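Local coordinates for interferon-activable protein 202 (Mus musculus, PDB 4L5Q) that binds double-stranded DNA without sequence specificity and restrains AIM2 inflammasome activation in innate immunity, its first HIN-200 domain making the electrostatic contacts with both DNA strands, at residues Met21-Thr26 with Thr42-Ser47; Phe29-Gly34 with Ser190-Phe195; Met57-Lys62 with Ala87-Ala92; Ser141-Ile146 with Lys154-Lys159. All coordinates share one frame; numbering follows the deposited sequence.

Contact 1: Met21-Thr26 with Thr42-Ser47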
loop_
_atom_site.group_PDB
_atom_site.type_symbol
_atom_site.label_atom_id
_atom_site.label_comp_id
_atom_site.label_asym_id
_atom_site.label_seq_id
_atom_site.Cartn_x
_atom_site.Cartn_y
_atom_site.Cartn_z
ATOM N N MET A 21 12.604 10.076 2.059
ATOM C CA MET A 21 12.376 10.103 3.504
ATOM C C MET A 21 11.186 9.201 3.812
ATOM O O MET A 21 10.128 9.336 3.201
ATOM C CB MET A 21 12.105 11.530 4.014
ATOM C CG MET A 21 12.183 11.674 5.550
ATOM S SD MET A 21 11.681 13.287 6.227
ATOM C CE MET A 21 9.899 13.172 6.038
ATOM N N VAL A 22 11.366 8.266 4.739
ATOM C CA VAL A 22 10.274 7.378 5.136
ATOM C C VAL A 22 9.203 8.150 5.912
ATOM O O VAL A 22 9.509 8.845 6.884
ATOM C CB VAL A 22 10.782 6.194 5.982
ATOM C CG1 VAL A 22 9.619 5.307 6.419
ATOM C CG2 VAL A 22 11.809 5.390 5.204
ATOM N N LEU A 23 7.953 8.037 5.468
ATOM C CA LEU A 23 6.836 8.680 6.151
ATOM C C LEU A 23 6.173 7.704 7.119
ATOM O O LEU A 23 6.088 7.965 8.318
ATOM C CB LEU A 23 5.809 9.203 5.138
ATOM C CG LEU A 23 6.343 10.145 4.061
ATOM C CD1 LEU A 23 5.243 10.577 3.105
ATOM C CD2 LEU A 23 7.001 11.348 4.700
ATOM N N THR A 24 5.711 6.576 6.583
ATOM C CA THR A 24 5.026 5.557 7.372
ATOM C C THR A 24 5.455 4.172 6.909
ATOM O O THR A 24 5.912 4.000 5.773
ATOM C CB THR A 24 3.497 5.641 7.198
ATOM O OG1 THR A 24 3.160 5.374 5.830
ATOM C CG2 THR A 24 2.973 7.021 7.580
ATOM N N ALA A 25 5.301 3.190 7.794
ATOM C CA ALA A 25 5.568 1.793 7.472
ATOM C C ALA A 25 4.723 0.910 8.375
ATOM O O ALA A 25 4.729 1.080 9.597
ATOM C CB ALA A 25 7.051 1.467 7.663
ATOM N N THR A 26 4.002 -0.041 7.786
ATOM C CA THR A 26 3.240 -0.994 8.577
ATOM C C THR A 26 4.170 -2.030 9.184
ATOM O O THR A 26 5.322 -2.159 8.771
ATOM C CB THR A 26 2.211 -1.745 7.724
ATOM O OG1 THR A 26 2.883 -2.707 6.900
ATOM C CG2 THR A 26 1.423 -0.777 6.848
ATOM N N THR A 42 4.998 4.243 3.034
ATOM C CA THR A 42 4.881 5.423 2.195
ATOM C C THR A 42 6.145 6.228 2.393
ATOM O O THR A 42 6.677 6.321 3.505
ATOM C CB THR A 42 3.648 6.274 2.537
ATOM O OG1 THR A 42 3.727 6.693 3.905
ATOM C CG2 THR A 42 2.373 5.468 2.329
ATOM N N VAL A 43 6.621 6.815 1.309
ATOM C CA VAL A 43 7.933 7.422 1.301
ATOM C C VAL A 43 7.849 8.683 0.440
ATOM O O VAL A 43 6.944 8.795 -0.386
ATOM C CB VAL A 43 8.941 6.397 0.755
ATOM C CG1 VAL A 43 9.365 6.742 -0.667
ATOM C CG2 VAL A 43 10.112 6.249 1.704
ATOM N N ALA A 44 8.753 9.643 0.633
ATOM C CA ALA A 44 8.659 10.892 -0.134
ATOM C C ALA A 44 9.996 11.467 -0.594
ATOM O O ALA A 44 11.007 11.356 0.100
ATOM C CB ALA A 44 7.884 11.944 0.651
ATOM N N THR A 45 9.987 12.081 -1.773
ATOM C CA THR A 45 11.110 12.888 -2.238
ATOM C C THR A 45 10.727 14.353 -2.074
ATOM O O THR A 45 9.767 14.668 -1.366
ATOM C CB THR A 45 11.432 12.614 -3.717
ATOM O OG1 THR A 45 10.306 12.968 -4.529
ATOM C CG2 THR A 45 11.763 11.142 -3.933
ATOM N N GLU A 46 11.461 15.251 -2.724
ATOM C CA GLU A 46 11.116 16.668 -2.696
ATOM C C GLU A 46 9.868 16.942 -3.526
ATOM O O GLU A 46 9.136 17.898 -3.264
ATOM C CB GLU A 46 12.262 17.515 -3.250
ATOM C CG GLU A 46 13.535 17.491 -2.432
ATOM C CD GLU A 46 14.655 18.271 -3.093
ATOM O OE1 GLU A 46 14.704 19.507 -2.917
ATOM O OE2 GLU A 46 15.482 17.641 -3.789
ATOM N N SER A 47 9.632 16.107 -4.533
ATOM C CA SER A 47 8.589 16.393 -5.517
ATOM C C SER A 47 7.397 15.439 -5.474
ATOM O O SER A 47 6.339 15.747 -6.024
ATOM C CB SER A 47 9.189 16.408 -6.926
ATOM O OG SER A 47 9.801 15.168 -7.229
#
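Leu23 N and Thr24 N both donate to Thr42 O, at 2.9 Å and 3.2 Å, gripping one carbonyl oxygen twice from the same face of its plane. The first strand thus sets two residues against one and the register shifts by one: Val22 lies opposite Val43, but Thr24 opposite Thr42. Before the shift, Met21 N reaches Ala44 O at 2.8 Å and a nearly straight 170°. After it, Thr42 N bonds to Thr24 O.

The buried part packs through apolar chains. Leu23 turns toward the other strand and sets CD1 3.9 Å from Ala44 CB, where Ile104, Ile105 and Ala108 of helix 102-108 close over the pair. On the sheet face of Val22 and Val43, the two CG2 methyls meet at 4.0 Å, and Phe63, Val20 and Val52 add to this cluster.

The looser side begins at partly exposed Thr24. Thr24 and Thr42 hold OG1 between the backbone N and the carbonyl carbon (chi1 63° and 59°), which turns the hydroxyls to each other; their OG1 atoms are modelled 2.4 Å apart, too short to take literally, and either could donate. At the other end Thr45 OG1 accepts from Ser47 N in an ST turn, with Glu46 and Ser47 in solvent. Leu23 and Thr24 against Thr42 form a classic beta bulge in this domain's first OB fold, and Thr42 to Ala44 fall in the region 38-45 required for homomultimerization.

Contact 2: Phe29-Gly34 with Ser190-Phe195; sequences FNYKEG and SGNHSF
Phe29 and Phe195 stack face to face, ring centroids 4.0 Å apart and planes inclined by 23°. Phe195 CD1 sits over the centre of the Phe29 ring, and Phe29 CZ reaches back to Phe195 CB at 3.5 Å; the two side chains run antiparallel, each ring overlapping the other's stem. With CG opposite the backbone N (chi1 -178°), the Phe195 ring is carried out over Phe29.

Beside the stack, Asn192 O approaches the edge of the Tyr31 ring, 3.2 Å from CD2. His193 turns its own edge toward the Tyr31 face in an offset edge-to-face pair, planes 60° apart. A water lies 2.9 Å from His193 NE2 and bonds weakly to Tyr31 OH.

Further out, His193 ND1 is hydrogen-bonded to Lys53 NZ, while His40, the residue mediating interaction with TP53BP1, meets the Phe29 ring and bonds to His193 O. Lys159 NZ ties the carbonyls of Tyr31, Gly191 and Asn192 together.

An alanine in place of Phe29 would probably leave one face of Phe195 without its aromatic partner and open a gap between the loops. The two OB folds thus meet here through rings, with the polar links supplied by water and by neighbouring lysine and histidine side chains.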
loop_
_atom_site.group_PDB
_atom_site.type_symbol
_atom_site.label_atom_id
_atom_site.label_comp_id
_atom_site.label_asym_id
_atom_site.label_seq_id
_atom_site.Cartn_x
_atom_site.Cartn_y
_atom_site.Cartn_z
ATOM N N PHE A 29 3.721 -8.473 7.911
ATOM C CA PHE A 29 2.546 -9.334 7.994
ATOM C C PHE A 29 2.625 -10.430 6.941
ATOM O O PHE A 29 3.348 -10.298 5.949
ATOM C CB PHE A 29 1.247 -8.526 7.846
ATOM C CG PHE A 29 1.008 -7.981 6.455
ATOM C CD1 PHE A 29 1.576 -6.775 6.060
ATOM C CD2 PHE A 29 0.205 -8.670 5.551
ATOM C CE1 PHE A 29 1.359 -6.268 4.790
ATOM C CE2 PHE A 29 -0.022 -8.174 4.274
ATOM C CZ PHE A 29 0.553 -6.965 3.891
ATOM N N ASN A 30 1.901 -11.520 7.166
ATOM C CA ASN A 30 1.862 -12.601 6.191
ATOM C C ASN A 30 0.782 -12.324 5.158
ATOM O O ASN A 30 -0.395 -12.230 5.502
ATOM C CB ASN A 30 1.620 -13.949 6.874
ATOM C CG ASN A 30 1.734 -15.115 5.911
ATOM O OD1 ASN A 30 2.819 -15.656 5.701
ATOM N ND2 ASN A 30 0.618 -15.496 5.304
ATOM N N TYR A 31 1.183 -12.171 3.898
ATOM C CA TYR A 31 0.226 -11.890 2.833
ATOM C C TYR A 31 -0.148 -13.164 2.081
ATOM O O TYR A 31 -1.205 -13.236 1.447
ATOM C CB TYR A 31 0.760 -10.812 1.875
ATOM C CG TYR A 31 1.934 -11.240 1.022
ATOM C CD1 TYR A 31 3.226 -11.241 1.535
ATOM C CD2 TYR A 31 1.755 -11.628 -0.301
ATOM C CE1 TYR A 31 4.306 -11.626 0.760
ATOM C CE2 TYR A 31 2.831 -12.017 -1.085
ATOM C CZ TYR A 31 4.103 -12.011 -0.546
ATOM O OH TYR A 31 5.180 -12.395 -1.315
ATOM N N LYS A 32 0.715 -14.172 2.165
ATOM C CA LYS A 32 0.446 -15.452 1.522
ATOM C C LYS A 32 1.151 -16.606 2.229
ATOM O O LYS A 32 2.331 -16.510 2.567
ATOM C CB LYS A 32 0.853 -15.417 0.046
ATOM C CG LYS A 32 0.569 -16.729 -0.673
ATOM C CD LYS A 32 0.807 -16.642 -2.166
ATOM C CE LYS A 32 0.354 -17.929 -2.840
ATOM N NZ LYS A 32 0.549 -17.888 -4.315
ATOM N N GLU A 33 0.419 -17.699 2.433
ATOM C CA GLU A 33 0.935 -18.875 3.133
ATOM C C GLU A 33 2.203 -19.421 2.487
ATOM O O GLU A 33 2.252 -19.628 1.275
ATOM C CB GLU A 33 -0.136 -19.968 3.188
ATOM C CG GLU A 33 0.223 -21.147 4.087
ATOM C CD GLU A 33 -0.786 -22.278 4.003
ATOM O OE1 GLU A 33 -1.102 -22.713 2.875
ATOM O OE2 GLU A 33 -1.261 -22.732 5.066
ATOM N N GLY A 34 3.230 -19.639 3.305
ATOM C CA GLY A 34 4.496 -20.166 2.827
ATOM C C GLY A 34 5.463 -19.098 2.351
ATOM O O GLY A 34 6.627 -19.393 2.064
ATOM N N SER A 190 -9.864 -7.475 -2.475
ATOM C CA SER A 190 -8.573 -7.851 -1.922
ATOM C C SER A 190 -7.733 -8.526 -2.997
ATOM O O SER A 190 -8.265 -9.165 -3.907
ATOM C CB SER A 190 -8.758 -8.797 -0.741
ATOM O OG SER A 190 -9.384 -9.996 -1.159
ATOM N N GLY A 191 -6.419 -8.351 -2.903
ATOM C CA GLY A 191 -5.490 -8.991 -3.812
ATOM C C GLY A 191 -4.342 -9.585 -3.022
ATOM O O GLY A 191 -4.411 -9.693 -1.796
ATOM N N ASN A 192 -3.280 -9.951 -3.727
ATOM C CA ASN A 192 -2.127 -10.614 -3.129
ATOM C C ASN A 192 -1.543 -9.877 -1.922
ATOM O O ASN A 192 -1.160 -10.502 -0.929
ATOM C CB ASN A 192 -1.043 -10.797 -4.195
ATOM C CG ASN A 192 -0.068 -11.902 -3.851
ATOM O OD1 ASN A 192 -0.413 -12.838 -3.135
ATOM N ND2 ASN A 192 1.157 -11.803 -4.362
ATOM N N HIS A 193 -1.498 -8.550 -2.012
ATOM C CA HIS A 193 -0.784 -7.726 -1.042
ATOM C C HIS A 193 -1.722 -6.902 -0.174
ATOM O O HIS A 193 -1.279 -6.021 0.565
ATOM C CB HIS A 193 0.177 -6.790 -1.774
ATOM C CG HIS A 193 1.147 -7.503 -2.661
ATOM N ND1 HIS A 193 1.448 -7.071 -3.935
ATOM C CD2 HIS A 193 1.878 -8.626 -2.461
ATOM C CE1 HIS A 193 2.329 -7.893 -4.478
ATOM N NE2 HIS A 193 2.606 -8.845 -3.605
ATOM N N SER A 194 -3.015 -7.186 -0.267
ATOM C CA SER A 194 -4.006 -6.406 0.459
ATOM C C SER A 194 -3.831 -6.577 1.963
ATOM O O SER A 194 -3.507 -7.667 2.436
ATOM C CB SER A 194 -5.414 -6.791 0.015
ATOM O OG SER A 194 -5.593 -6.499 -1.359
ATOM N N PHE A 195 -4.024 -5.489 2.705
ATOM C CA PHE A 195 -3.822 -5.495 4.149
ATOM C C PHE A 195 -4.807 -4.545 4.811
ATOM O O PHE A 195 -5.027 -3.430 4.327
ATOM C CB PHE A 195 -2.385 -5.084 4.478
ATOM C CG PHE A 195 -2.059 -5.107 5.947
ATOM C CD1 PHE A 195 -2.054 -6.307 6.658
ATOM C CD2 PHE A 195 -1.723 -3.932 6.615
ATOM C CE1 PHE A 195 -1.741 -6.333 8.014
ATOM C CE2 PHE A 195 -1.406 -3.945 7.968
ATOM C CZ PHE A 195 -1.417 -5.149 8.672
HETATM O O HOH W 1 4.578 -10.899 -4.221
#

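Contact 3: Met57-Lys62 with Ala87-Ala92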
loop_
_atom_site.group_PDB
_atom_site.type_symbol
_atom_site.label_atom_id
_atom_site.label_comp_id
_atom_site.label_asym_id
_atom_site.label_seq_id
_atom_site.Cartn_x
_atom_site.Cartn_y
_atom_site.Cartn_z
ATOM N N MET A 57 12.524 -8.692 4.597
ATOM C CA MET A 57 12.347 -8.310 5.995
ATOM C C MET A 57 13.637 -7.881 6.690
ATOM O O MET A 57 13.611 -7.426 7.834
ATOM C CB MET A 57 11.631 -9.418 6.771
ATOM C CG MET A 57 10.187 -9.613 6.346
ATOM S SD MET A 57 9.213 -8.097 6.478
ATOM C CE MET A 57 9.265 -7.488 4.788
ATOM N N ASP A 58 14.759 -8.001 5.987
ATOM C CA ASP A 58 16.028 -7.483 6.488
ATOM C C ASP A 58 16.020 -5.950 6.474
ATOM O O ASP A 58 16.936 -5.312 6.995
ATOM C CB ASP A 58 17.194 -7.994 5.631
ATOM C CG ASP A 58 17.336 -9.508 5.667
ATOM O OD1 ASP A 58 16.694 -10.152 6.524
ATOM O OD2 ASP A 58 18.108 -10.051 4.841
ATOM N N LEU A 59 14.978 -5.369 5.881
ATOM C CA LEU A 59 14.929 -3.931 5.635
ATOM C C LEU A 59 14.011 -3.165 6.581
ATOM O O LEU A 59 13.925 -1.939 6.485
ATOM C CB LEU A 59 14.487 -3.656 4.193
ATOM C CG LEU A 59 15.355 -4.202 3.060
ATOM C CD1 LEU A 59 14.819 -3.744 1.717
ATOM C CD2 LEU A 59 16.800 -3.777 3.235
ATOM N N LYS A 60 13.321 -3.869 7.476
ATOM C CA LYS A 60 12.323 -3.220 8.331
ATOM C C LYS A 60 12.925 -2.062 9.127
ATOM O O LYS A 60 12.317 -0.994 9.241
ATOM C CB LYS A 60 11.655 -4.225 9.279
ATOM C CG LYS A 60 10.563 -3.597 10.155
ATOM C CD LYS A 60 9.421 -3.025 9.310
ATOM C CE LYS A 60 8.459 -2.157 10.123
ATOM N NZ LYS A 60 8.996 -0.785 10.381
ATOM N N GLU A 61 14.134 -2.268 9.647
ATOM C CA GLU A 61 14.807 -1.245 10.447
ATOM C C GLU A 61 15.125 0.014 9.632
ATOM O O GLU A 61 15.119 1.126 10.165
ATOM C CB GLU A 61 16.077 -1.814 11.100
ATOM C CG GLU A 61 16.847 -0.798 11.940
ATOM C CD GLU A 61 17.375 -1.374 13.245
ATOM O OE1 GLU A 61 17.649 -2.593 13.304
ATOM O OE2 GLU A 61 17.506 -0.596 14.217
ATOM N N LYS A 62 15.391 -0.161 8.340
ATOM C CA LYS A 62 15.620 0.973 7.453
ATOM C C LYS A 62 14.347 1.802 7.292
ATOM O O LYS A 62 14.408 3.017 7.104
ATOM C CB LYS A 62 16.094 0.498 6.074
ATOM C CG LYS A 62 17.469 -0.155 6.047
ATOM C CD LYS A 62 18.579 0.864 6.253
ATOM C CE LYS A 62 19.954 0.203 6.175
ATOM N NZ LYS A 62 21.051 1.138 6.555
ATOM N N ALA A 87 17.446 -5.212 -4.471
ATOM C CA ALA A 87 17.649 -3.804 -4.154
ATOM C C ALA A 87 18.782 -3.564 -3.170
ATOM O O ALA A 87 19.091 -4.412 -2.332
ATOM C CB ALA A 87 16.364 -3.198 -3.621
ATOM N N THR A 88 19.397 -2.393 -3.279
ATOM C CA THR A 88 20.328 -1.931 -2.260
ATOM C C THR A 88 19.667 -0.777 -1.528
ATOM O O THR A 88 19.235 0.198 -2.150
ATOM C CB THR A 88 21.674 -1.480 -2.859
ATOM O OG1 THR A 88 22.294 -2.584 -3.533
ATOM C CG2 THR A 88 22.604 -0.989 -1.760
ATOM N N VAL A 89 19.561 -0.904 -0.209
ATOM C CA VAL A 89 18.947 0.127 0.615
ATOM C C VAL A 89 19.962 0.579 1.654
ATOM O O VAL A 89 20.305 -0.180 2.557
ATOM C CB VAL A 89 17.680 -0.399 1.321
ATOM C CG1 VAL A 89 17.086 0.668 2.230
ATOM C CG2 VAL A 89 16.656 -0.862 0.291
ATOM N N SER A 90 20.454 1.807 1.520
ATOM C CA SER A 90 21.466 2.306 2.449
ATOM C C SER A 90 21.048 3.623 3.093
ATOM O O SER A 90 20.180 4.339 2.575
ATOM C CB SER A 90 22.827 2.449 1.752
ATOM O OG SER A 90 22.769 3.379 0.687
ATOM N N GLU A 91 21.648 3.924 4.241
ATOM C CA GLU A 91 21.428 5.206 4.900
ATOM C C GLU A 91 21.866 6.315 3.961
ATOM O O GLU A 91 22.910 6.212 3.320
ATOM C CB GLU A 91 22.230 5.278 6.201
ATOM C CG GLU A 91 22.121 6.609 6.945
ATOM C CD GLU A 91 23.078 6.693 8.123
ATOM O OE1 GLU A 91 24.213 6.183 8.012
ATOM O OE2 GLU A 91 22.690 7.266 9.161
ATOM N N ALA A 92 21.064 7.369 3.862
ATOM C CA ALA A 92 21.387 8.462 2.948
ATOM C C ALA A 92 22.612 9.239 3.413
ATOM O O ALA A 92 22.872 9.342 4.612
ATOM C CB ALA A 92 20.193 9.401 2.784
HETATM O O HOH W 2 23.687 1.869 5.050
#
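Leu59 and Lys62 meet Val89 without any aromatic ring; the flat groups are strand peptides and the carboxylate of Glu91. Lys62 CE comes to 3.7 Å from the Val89 carbonyl O, and the Glu91 carboxylate leads away, its OE1 still 6.1 Å from Lys62 NZ.

Val89 is the apolar wedge. Its CG2 touches Leu59 CD1 at 3.7 Å, with Leu59 CD2 lying near Val89 CB. The other methyl, CG1, packs at 3.9 Å against Lys62 CG, so that each branch of the valine serves a different partner. Lys62 bends at chi2 (-72°) and then runs straight, laying its methylenes past Val89 in the opposite direction and carrying NZ up the strand. There one water accepts from both Lys62 NZ, at 3.1 Å, and Glu91 N, at 3.0 Å.

An alanine at Val89 lacks both methyls, and would probably leave Leu59 CD1 and the Lys62 methylenes without their apolar partner and the lysine chain freer to swing.

The contact lays the loop between strands 49-54 and 68-77 against edge strand 88-91, itself paired with 68-77 through Thr88 and Ser90. Apolar at its centre and water-bridged at its margin, it lets the lysine spend its methylenes on packing while its ammonium group stays hydrated.

Contact 4: Ser141-Ile146 with Lys154-Lys159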
loop_
_atom_site.group_PDB
_atom_site.type_symbol
_atom_site.label_atom_id
_atom_site.label_comp_id
_atom_site.label_asym_id
_atom_site.label_seq_id
_atom_site.Cartn_x
_atom_site.Cartn_y
_atom_site.Cartn_z
ATOM N N SER A 141 -15.606 -15.342 2.259
ATOM C CA SER A 141 -15.389 -13.919 1.995
ATOM C C SER A 141 -15.974 -13.038 3.098
ATOM O O SER A 141 -16.976 -13.393 3.720
ATOM C CB SER A 141 -16.037 -13.518 0.668
ATOM O OG SER A 141 -15.340 -14.074 -0.431
ATOM N N ILE A 142 -15.337 -11.897 3.345
ATOM C CA ILE A 142 -15.955 -10.834 4.135
ATOM C C ILE A 142 -16.270 -9.714 3.173
ATOM O O ILE A 142 -15.429 -9.350 2.350
ATOM C CB ILE A 142 -15.029 -10.256 5.227
ATOM C CG1 ILE A 142 -14.541 -11.345 6.172
ATOM C CG2 ILE A 142 -15.732 -9.153 6.011
ATOM C CD1 ILE A 142 -13.277 -11.961 5.710
ATOM N N THR A 143 -17.475 -9.168 3.272
ATOM C CA THR A 143 -17.865 -8.067 2.414
ATOM C C THR A 143 -18.162 -6.829 3.242
ATOM O O THR A 143 -19.131 -6.793 3.998
ATOM C CB THR A 143 -19.085 -8.426 1.566
ATOM O OG1 THR A 143 -18.723 -9.450 0.628
ATOM C CG2 THR A 143 -19.569 -7.208 0.811
ATOM N N PHE A 144 -17.311 -5.817 3.112
ATOM C CA PHE A 144 -17.548 -4.549 3.783
ATOM C C PHE A 144 -18.280 -3.601 2.857
ATOM O O PHE A 144 -18.099 -3.635 1.637
ATOM C CB PHE A 144 -16.230 -3.895 4.201
ATOM C CG PHE A 144 -15.530 -4.595 5.326
ATOM C CD1 PHE A 144 -15.970 -4.447 6.635
ATOM C CD2 PHE A 144 -14.414 -5.386 5.078
ATOM C CE1 PHE A 144 -15.320 -5.090 7.679
ATOM C CE2 PHE A 144 -13.756 -6.031 6.113
ATOM C CZ PHE A 144 -14.210 -5.885 7.418
ATOM N N LYS A 145 -19.121 -2.764 3.447
ATOM C CA LYS A 145 -19.601 -1.576 2.774
ATOM C C LYS A 145 -18.930 -0.413 3.486
ATOM O O LYS A 145 -19.183 -0.176 4.668
ATOM C CB LYS A 145 -21.124 -1.483 2.875
ATOM C CG LYS A 145 -21.740 -0.347 2.073
ATOM C CD LYS A 145 -23.204 -0.628 1.772
ATOM C CE LYS A 145 -23.789 0.385 0.808
ATOM N NZ LYS A 145 -23.970 1.714 1.446
ATOM N N ILE A 146 -18.033 0.282 2.794
ATOM C CA ILE A 146 -17.383 1.446 3.386
ATOM C C ILE A 146 -18.015 2.722 2.850
ATOM O O ILE A 146 -18.529 2.744 1.728
ATOM C CB ILE A 146 -15.865 1.457 3.136
ATOM C CG1 ILE A 146 -15.554 1.530 1.638
ATOM C CG2 ILE A 146 -15.215 0.237 3.766
ATOM C CD1 ILE A 146 -14.072 1.738 1.322
ATOM N N LYS A 154 -18.536 -1.187 -2.087
ATOM C CA LYS A 154 -18.404 -2.536 -1.563
ATOM C C LYS A 154 -16.928 -2.931 -1.527
ATOM O O LYS A 154 -16.185 -2.652 -2.475
ATOM C CB LYS A 154 -19.181 -3.482 -2.479
ATOM C CG LYS A 154 -19.578 -4.816 -1.887
ATOM C CD LYS A 154 -20.332 -5.620 -2.939
ATOM C CE LYS A 154 -21.051 -6.809 -2.339
ATOM N NZ LYS A 154 -21.626 -7.693 -3.388
ATOM N N VAL A 155 -16.502 -3.558 -0.432
ATOM C CA VAL A 155 -15.132 -4.057 -0.309
ATOM C C VAL A 155 -15.156 -5.559 -0.044
ATOM O O VAL A 155 -15.709 -6.003 0.961
ATOM C CB VAL A 155 -14.369 -3.366 0.837
ATOM C CG1 VAL A 155 -12.951 -3.895 0.918
ATOM C CG2 VAL A 155 -14.354 -1.867 0.639
ATOM N N VAL A 156 -14.564 -6.339 -0.945
ATOM C CA VAL A 156 -14.549 -7.798 -0.801
ATOM C C VAL A 156 -13.176 -8.311 -0.353
ATOM O O VAL A 156 -12.155 -7.990 -0.966
ATOM C CB VAL A 156 -14.960 -8.498 -2.112
ATOM C CG1 VAL A 156 -14.983 -10.006 -1.926
ATOM C CG2 VAL A 156 -16.323 -8.001 -2.574
ATOM N N TRP A 157 -13.163 -9.097 0.722
ATOM C CA TRP A 157 -11.944 -9.717 1.237
ATOM C C TRP A 157 -12.135 -11.232 1.261
ATOM O O TRP A 157 -12.889 -11.752 2.086
ATOM C CB TRP A 157 -11.652 -9.194 2.652
ATOM C CG TRP A 157 -10.499 -9.867 3.345
ATOM C CD1 TRP A 157 -10.533 -11.033 4.055
ATOM C CD2 TRP A 157 -9.143 -9.402 3.406
ATOM N NE1 TRP A 157 -9.280 -11.326 4.546
ATOM C CE2 TRP A 157 -8.411 -10.340 4.163
ATOM C CE3 TRP A 157 -8.479 -8.286 2.891
ATOM C CZ2 TRP A 157 -7.041 -10.191 4.417
ATOM C CZ3 TRP A 157 -7.118 -8.141 3.145
ATOM C CH2 TRP A 157 -6.416 -9.089 3.899
ATOM N N ASP A 158 -11.468 -11.944 0.354
ATOM C CA ASP A 158 -11.639 -13.394 0.283
ATOM C C ASP A 158 -10.401 -14.170 0.731
ATOM O O ASP A 158 -10.186 -15.302 0.299
ATOM C CB ASP A 158 -12.094 -13.847 -1.116
ATOM C CG ASP A 158 -11.072 -13.547 -2.203
ATOM O OD1 ASP A 158 -9.977 -13.030 -1.894
ATOM O OD2 ASP A 158 -11.372 -13.826 -3.384
ATOM N N LYS A 159 -9.594 -13.557 1.592
ATOM C CA LYS A 159 -8.414 -14.217 2.135
ATOM C C LYS A 159 -8.682 -14.676 3.567
ATOM O O LYS A 159 -9.838 -14.762 3.989
ATOM C CB LYS A 159 -7.204 -13.277 2.074
ATOM C CG LYS A 159 -6.931 -12.735 0.672
ATOM C CD LYS A 159 -5.845 -11.667 0.672
ATOM C CE LYS A 159 -4.471 -12.256 0.425
ATOM N NZ LYS A 159 -3.412 -11.207 0.382
#
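A beta hairpin of the second OB fold, strands 141-147 and 152-157, brings Ile142 opposite Trp157 and Phe144 opposite Val155 as hydrogen-bonded antiparallel pairs. Both pairs are bonded in each direction: Trp157 N meets Ile142 O at 2.8 Å, and Val155 N lies 2.6 Å from Phe144 O.

On the face carrying these four residues, Ile142 and Trp157 lie side by side. The chi2 of Ile142, 90°, swings CD1 to 3.3 Å from Trp157 CD1, a close fit. Lys159 CB lies over one face of the indole, offset toward the rim, and Trp157 NE1 bonds to Glu160 O. Ile142 CG2 lies above one face of the Phe144 ring, while Val155 CG2 receives Ile146 CD1 at 3.7 Å.

The opposite face is more open to solvent. Here Thr143 CG2 crosses the extended Lys154 chain, 3.5 Å from CE, and at the hairpin's far end Ser141 OG rests on Asp158 CB at 3.3 Å.

Strand 125-138 flanks the hairpin beside 141-147, and strand 187-189 runs parallel to 152-157 on the other side. One apolar face and one mixed, partly exposed face suit a wall of the curled OB-fold barrel.

Overall arrangement
Contacts 1 and 3 share the seven-stranded sheet of the first OB fold, their centres 13 Å apart, and they touch where Val22 meets the Lys62 carbonyl and where Lys60 meets Ala25 and Thr26. Contact 4 belongs to the six-stranded second sheet, with its centre about 28 Å from that of contact 1 and 33 Å from that of contact 3. Contact 2 bridges the two folds: it joins loops far apart in sequence, encloses contacts 3 and 4 along the chain, and interleaves with contact 1. It touches contact 4 through Ser190 and Lys159, and contact 1 through Thr26 and Phe195. Contact 2 thereby probably helps to set the tandem OB folds of this DNA-binding domain against each other.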